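Local coordinates for protein copper induced nitroreductase D (Lactococcus lactis, PDB 4BNB) that binds flavin mononucleotide and is probably an oxidoreductase of the nitroreductase family, at residues 10-15 and 179-184. Numbering follows the deposited sequence.
Sequences RTIYAL and GSIEAP. With YHX (4-nitroquinoline 1-oxide), chain D; FMN (flavin mononucleotide), chain B.
Leu15 and Ile181 face each other as an antiparallel, non-hydrogen-bonded pair. Beside them the N-H of Glu182 bonds Ala14 O at 2.9 Å, tilted about 30° from the carbonyl plane. The CA-H of Leu15 points at Ser180 O, 3.2 Å from its CA. The buried side chains of Ile12 and Leu15 lie against the backbone of 179-184, Leu15 CD2 meeting the carbonyls of Gly179 and Ser180. With CG2 anti to its backbone N, Ile12 turns this methyl toward Ala183 O and Ile181 CG2, 4.1 Å away at the exposed margin. The two isoleucines cross at about a right angle. Toward solvent the contact is thinner and wetter. Ala14 CB and Ala183 CB still touch at 3.5 Å, but one water links Ala14 N to Ala183 O. Exposed Glu182 takes a bond from Ser180 OG on the anti lone pair of OE2.

The other side of 10-15 serves the cofactor. Arg10 NE and Thr11 N both grip FMN O3P, and Thr11 OG1 bonds O2P. Tyr13 OH donates to FMN O2 at 2.6 Å. Its ring has Thr11 CG2 on one face; on the other, nitroquinoline C09 lies over the centre, 3.6 Å above the plane. A serine in place of Tyr13 would probably leave FMN O2 without this donor and the nitroquinoline without the ring against its face.

The contact joins the loop after helix 2-8 and the start of strand 15-16 to the end of strand 170-181 and the following loop, with strand 145-150 alongside, bonded through Ala147 to Ile12 and through Gly146 to Gly179.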
ATOM      1  N   ARG A  10       9.892  -9.325  -6.045  1.00  9.50           N
ATOM      2  CA  ARG A  10       9.042 -10.342  -6.647  1.00  8.68           C
ATOM      3  C   ARG A  10       8.615 -11.360  -5.601  1.00  9.34           C
ATOM      4  O   ARG A  10       9.228 -11.479  -4.539  1.00 10.86           O
ATOM      5  CB  ARG A  10       9.771 -11.058  -7.788  1.00 10.68           C
ATOM      6  CG  ARG A  10      10.112 -10.177  -8.987  1.00 13.40           C
ATOM      7  CD  ARG A  10       8.873  -9.717  -9.750  1.00 12.34           C
ATOM      8  NE  ARG A  10       8.042 -10.840 -10.175  1.00 11.86           N
ATOM      9  CZ  ARG A  10       8.299 -11.622 -11.218  1.00 15.14           C
ATOM     10  NH1 ARG A  10       9.373 -11.416 -11.968  1.00 20.17           N
ATOM     11  NH2 ARG A  10       7.479 -12.621 -11.507  1.00 16.62           N
ATOM     12  N   THR A  11       7.555 -12.092  -5.915  1.00  9.22           N
ATOM     13  CA  THR A  11       7.120 -13.207  -5.097  1.00 10.90           C
ATOM     14  C   THR A  11       8.086 -14.366  -5.302  1.00 11.59           C
ATOM     15  O   THR A  11       8.242 -14.867  -6.417  1.00 12.97           O
ATOM     16  CB  THR A  11       5.688 -13.631  -5.463  1.00 10.68           C
ATOM     17  OG1 THR A  11       4.769 -12.631  -5.006  1.00  9.64           O
ATOM     18  CG2 THR A  11       5.329 -14.970  -4.831  1.00 10.39           C
ATOM     19  N   ILE A  12       8.753 -14.757  -4.222  1.00  9.74           N
ATOM     20  CA  ILE A  12       9.693 -15.870  -4.236  1.00 10.64           C
ATOM     21  C   ILE A  12       9.204 -16.926  -3.258  1.00  9.48           C
ATOM     22  O   ILE A  12       9.160 -16.686  -2.050  1.00 10.85           O
ATOM     23  CB  ILE A  12      11.101 -15.417  -3.803  1.00 12.31           C
ATOM     24  CG1 ILE A  12      11.604 -14.281  -4.702  1.00 11.71           C
ATOM     25  CG2 ILE A  12      12.070 -16.594  -3.810  1.00 11.50           C
ATOM     26  CD1 ILE A  12      11.833 -14.683  -6.147  1.00 14.75           C
ATOM     27  N   TYR A  13       8.834 -18.090  -3.781  1.00 10.28           N
ATOM     28  CA  TYR A  13       8.316 -19.167  -2.941  1.00 11.06           C
ATOM     29  C   TYR A  13       9.430 -20.075  -2.423  1.00 12.16           C
ATOM     30  O   TYR A  13       9.327 -20.626  -1.327  1.00 15.26           O
ATOM     31  CB  TYR A  13       7.273 -19.988  -3.703  1.00 13.10           C
ATOM     32  CG  TYR A  13       5.987 -19.232  -3.952  1.00 12.40           C
ATOM     33  CD1 TYR A  13       5.210 -18.783  -2.893  1.00 11.47           C
ATOM     34  CD2 TYR A  13       5.549 -18.971  -5.244  1.00 12.32           C
ATOM     35  CE1 TYR A  13       4.034 -18.090  -3.111  1.00 13.65           C
ATOM     36  CE2 TYR A  13       4.371 -18.279  -5.473  1.00 11.62           C
ATOM     37  CZ  TYR A  13       3.619 -17.841  -4.402  1.00 14.81           C
ATOM     38  OH  TYR A  13       2.445 -17.154  -4.621  1.00 14.99           O
ATOM     39  N   ALA A  14      10.488 -20.227  -3.212  1.00 11.85           N
ATOM     40  CA  ALA A  14      11.614 -21.071  -2.831  1.00 11.87           C
ATOM     41  C   ALA A  14      12.587 -20.280  -1.967  1.00 13.25           C
ATOM     42  O   ALA A  14      13.461 -19.574  -2.481  1.00 13.26           O
ATOM     43  CB  ALA A  14      12.315 -21.607  -4.065  1.00 15.58           C
ATOM     44  N   LEU A  15      12.430 -20.404  -0.653  1.00 10.50           N
ATOM     45  CA  LEU A  15      13.211 -19.622   0.296  1.00 10.21           C
ATOM     46  C   LEU A  15      14.027 -20.506   1.236  1.00 12.05           C
ATOM     47  O   LEU A  15      13.613 -21.615   1.583  1.00 14.70           O
ATOM     48  CB  LEU A  15      12.287 -18.719   1.116  1.00  9.76           C
ATOM     49  CG  LEU A  15      11.535 -17.647   0.325  1.00 10.88           C
ATOM     50  CD1 LEU A  15      10.527 -16.936   1.215  1.00 12.36           C
ATOM     51  CD2 LEU A  15      12.504 -16.649  -0.292  1.00 12.95           C
ATOM     52  N   GLY A 179      13.415 -14.920   3.211  1.00 10.64           N
ATOM     53  CA  GLY A 179      14.657 -15.648   3.366  1.00 12.36           C
ATOM     54  C   GLY A 179      15.526 -15.542   2.132  1.00 12.13           C
ATOM     55  O   GLY A 179      15.310 -14.685   1.273  1.00 12.02           O
ATOM     56  N   SER A 180      16.518 -16.417   2.045  1.00  9.72           N
ATOM     57  CA  SER A 180      17.404 -16.453   0.887  1.00  9.67           C
ATOM     58  C   SER A 180      16.676 -17.000  -0.336  1.00 11.07           C
ATOM     59  O   SER A 180      15.836 -17.893  -0.226  1.00 12.26           O
ATOM     60  CB  SER A 180      18.646 -17.293   1.187  1.00 10.63           C
ATOM     61  OG  SER A 180      18.302 -18.598   1.619  1.00 10.14           O
ATOM     62  N   ILE A 181      17.005 -16.456  -1.500  1.00  9.14           N
ATOM     63  CA  ILE A 181      16.382 -16.882  -2.750  1.00 10.98           C
ATOM     64  C   ILE A 181      17.012 -18.181  -3.239  1.00 14.02           C
ATOM     65  O   ILE A 181      18.212 -18.236  -3.502  1.00 15.75           O
ATOM     66  CB  ILE A 181      16.529 -15.798  -3.835  1.00 10.69           C
ATOM     67  CG1 ILE A 181      15.810 -14.519  -3.398  1.00 11.16           C
ATOM     68  CG2 ILE A 181      15.977 -16.295  -5.164  1.00 14.51           C
ATOM     69  CD1 ILE A 181      15.914 -13.376  -4.388  1.00 13.34           C
ATOM     70  N   GLU A 182      16.195 -19.224  -3.358  1.00 13.31           N
ATOM     71  CA  GLU A 182      16.690 -20.541  -3.750  1.00 12.38           C
ATOM     72  C   GLU A 182      16.213 -20.957  -5.141  1.00 15.46           C
ATOM     73  O   GLU A 182      16.687 -21.950  -5.693  1.00 19.52           O
ATOM     74  CB  GLU A 182      16.285 -21.587  -2.708  1.00 15.19           C
ATOM     75  CG  GLU A 182      16.747 -21.242  -1.299  1.00 15.17           C
ATOM     76  CD  GLU A 182      18.256 -21.123  -1.191  1.00 14.16           C
ATOM     77  OE1 GLU A 182      18.962 -21.790  -1.978  1.00 22.62           O
ATOM     78  OE2 GLU A 182      18.737 -20.362  -0.324  1.00 20.41           O
ATOM     79  N   ALA A 183      15.270 -20.203  -5.694  1.00 14.69           N
ATOM     80  CA  ALA A 183      14.864 -20.357  -7.086  1.00 16.41           C
ATOM     81  C   ALA A 183      14.257 -19.042  -7.554  1.00 13.97           C
ATOM     82  O   ALA A 183      13.673 -18.313  -6.756  1.00 16.19           O
ATOM     83  CB  ALA A 183      13.867 -21.497  -7.240  1.00 19.18           C
ATOM     84  N   PRO A 184      14.400 -18.727  -8.850  1.00 17.39           N
ATOM     85  CA  PRO A 184      13.942 -17.434  -9.370  1.00 18.48           C
ATOM     86  C   PRO A 184      12.424 -17.288  -9.369  1.00 20.64           C
ATOM     87  O   PRO A 184      11.703 -18.285  -9.308  1.00 15.99           O
ATOM     88  CB  PRO A 184      14.475 -17.426 -10.805  1.00 26.38           C
ATOM     89  CG  PRO A 184      14.594 -18.861 -11.171  1.00 35.21           C
ATOM     90  CD  PRO A 184      14.964 -19.582  -9.910  1.00 23.11           C
TER
HETATM   91  O01 YHX D1204       6.490 -23.830  -1.930  0.83 62.04           O
HETATM   92  N02 YHX D1204       5.427 -23.093  -1.819  0.83 61.58           N
HETATM   93  O03 YHX D1204       5.061 -22.766  -0.703  0.83 46.51           O
HETATM   94  C04 YHX D1204       4.738 -22.696  -3.017  0.83 32.76           C
HETATM   95  C05 YHX D1204       5.317 -23.055  -4.243  0.83 40.95           C
HETATM   96  C06 YHX D1204       4.708 -22.704  -5.448  0.83 32.65           C
HETATM   97  N07 YHX D1204       3.560 -22.018  -5.455  0.83 35.40           N
HETATM   98  O08 YHX D1204       3.009 -21.700  -6.584  0.83 40.25           O
HETATM   99  C09 YHX D1204       2.955 -21.644  -4.276  0.83 22.55           C
HETATM  100  C10 YHX D1204       3.495 -21.953  -3.057  0.83 35.81           C
HETATM  101  C11 YHX D1204       2.799 -21.523  -1.880  0.83 33.54           C
HETATM  102  C12 YHX D1204       1.604 -20.810  -1.976  0.83 32.77           C
HETATM  103  C13 YHX D1204       1.067 -20.502  -3.225  0.83 44.91           C
HETATM  104  C14 YHX D1204       1.731 -20.911  -4.373  0.83 34.14           C
HETATM  105  N1  FMN B 504       0.645 -14.451  -2.901  1.00  9.58           N
HETATM  106  C2  FMN B 504       0.397 -15.768  -2.216  1.00 12.59           C
HETATM  107  O2  FMN B 504       1.058 -16.707  -2.507  1.00 12.74           O
HETATM  108  N3  FMN B 504      -0.639 -15.877  -1.227  1.00 15.69           N
HETATM  109  C4  FMN B 504      -1.414 -14.795  -0.886  1.00 15.10           C
HETATM  110  O4  FMN B 504      -2.218 -14.879  -0.013  1.00 14.36           O
HETATM  111  C4A FMN B 504      -1.178 -13.509  -1.556  1.00 10.06           C
HETATM  112  N5  FMN B 504      -1.889 -12.497  -1.277  1.00 10.58           N
HETATM  113  C5A FMN B 504      -1.508 -11.142  -1.816  1.00  9.92           C
HETATM  114  C6  FMN B 504      -2.244  -9.913  -1.311  1.00 10.89           C
HETATM  115  C7  FMN B 504      -1.919  -8.711  -1.754  1.00 11.40           C
HETATM  116  C7M FMN B 504      -2.675  -7.490  -1.240  1.00 12.11           C
HETATM  117  C8  FMN B 504      -0.794  -8.553  -2.782  1.00 15.43           C
HETATM  118  C8M FMN B 504      -0.403  -7.153  -3.243  1.00 15.56           C
HETATM  119  C9  FMN B 504      -0.154  -9.624  -3.238  1.00 13.17           C
HETATM  120  C9A FMN B 504      -0.529 -11.013  -2.731  1.00 12.24           C
HETATM  121  N10 FMN B 504       0.151 -12.187  -3.220  1.00 10.93           N
HETATM  122  C10 FMN B 504      -0.093 -13.404  -2.587  1.00  8.75           C
HETATM  123  C1' FMN B 504       1.208 -12.080  -4.209  1.00  9.78           C
HETATM  124  C2' FMN B 504       0.622 -11.716  -5.573  1.00 10.68           C
HETATM  125  O2' FMN B 504      -0.016 -12.827  -6.142  1.00 11.46           O
HETATM  126  C3' FMN B 504       1.780 -11.240  -6.448  1.00  9.69           C
HETATM  127  O3' FMN B 504       2.268 -10.062  -5.865  1.00  8.72           O
HETATM  128  C4' FMN B 504       1.334 -10.961  -7.886  1.00 10.12           C
HETATM  129  O4' FMN B 504       1.017 -12.161  -8.543  1.00 10.40           O
HETATM  130  C5' FMN B 504       2.466 -10.257  -8.637  1.00 10.00           C
HETATM  131  O5' FMN B 504       3.619 -11.059  -8.632  1.00 10.32           O
HETATM  132  P   FMN B 504       5.028 -10.517  -7.973  1.00  9.65           P
HETATM  133  O1P FMN B 504       5.360  -9.218  -8.562  1.00 11.31           O
HETATM  134  O2P FMN B 504       4.835 -10.342  -6.357  1.00  9.55           O
HETATM  135  O3P FMN B 504       6.192 -11.627  -8.308  1.00 11.58           O
HETATM  136  O   HOH W   1      11.033 -19.134  -6.072  1.00 15.52           O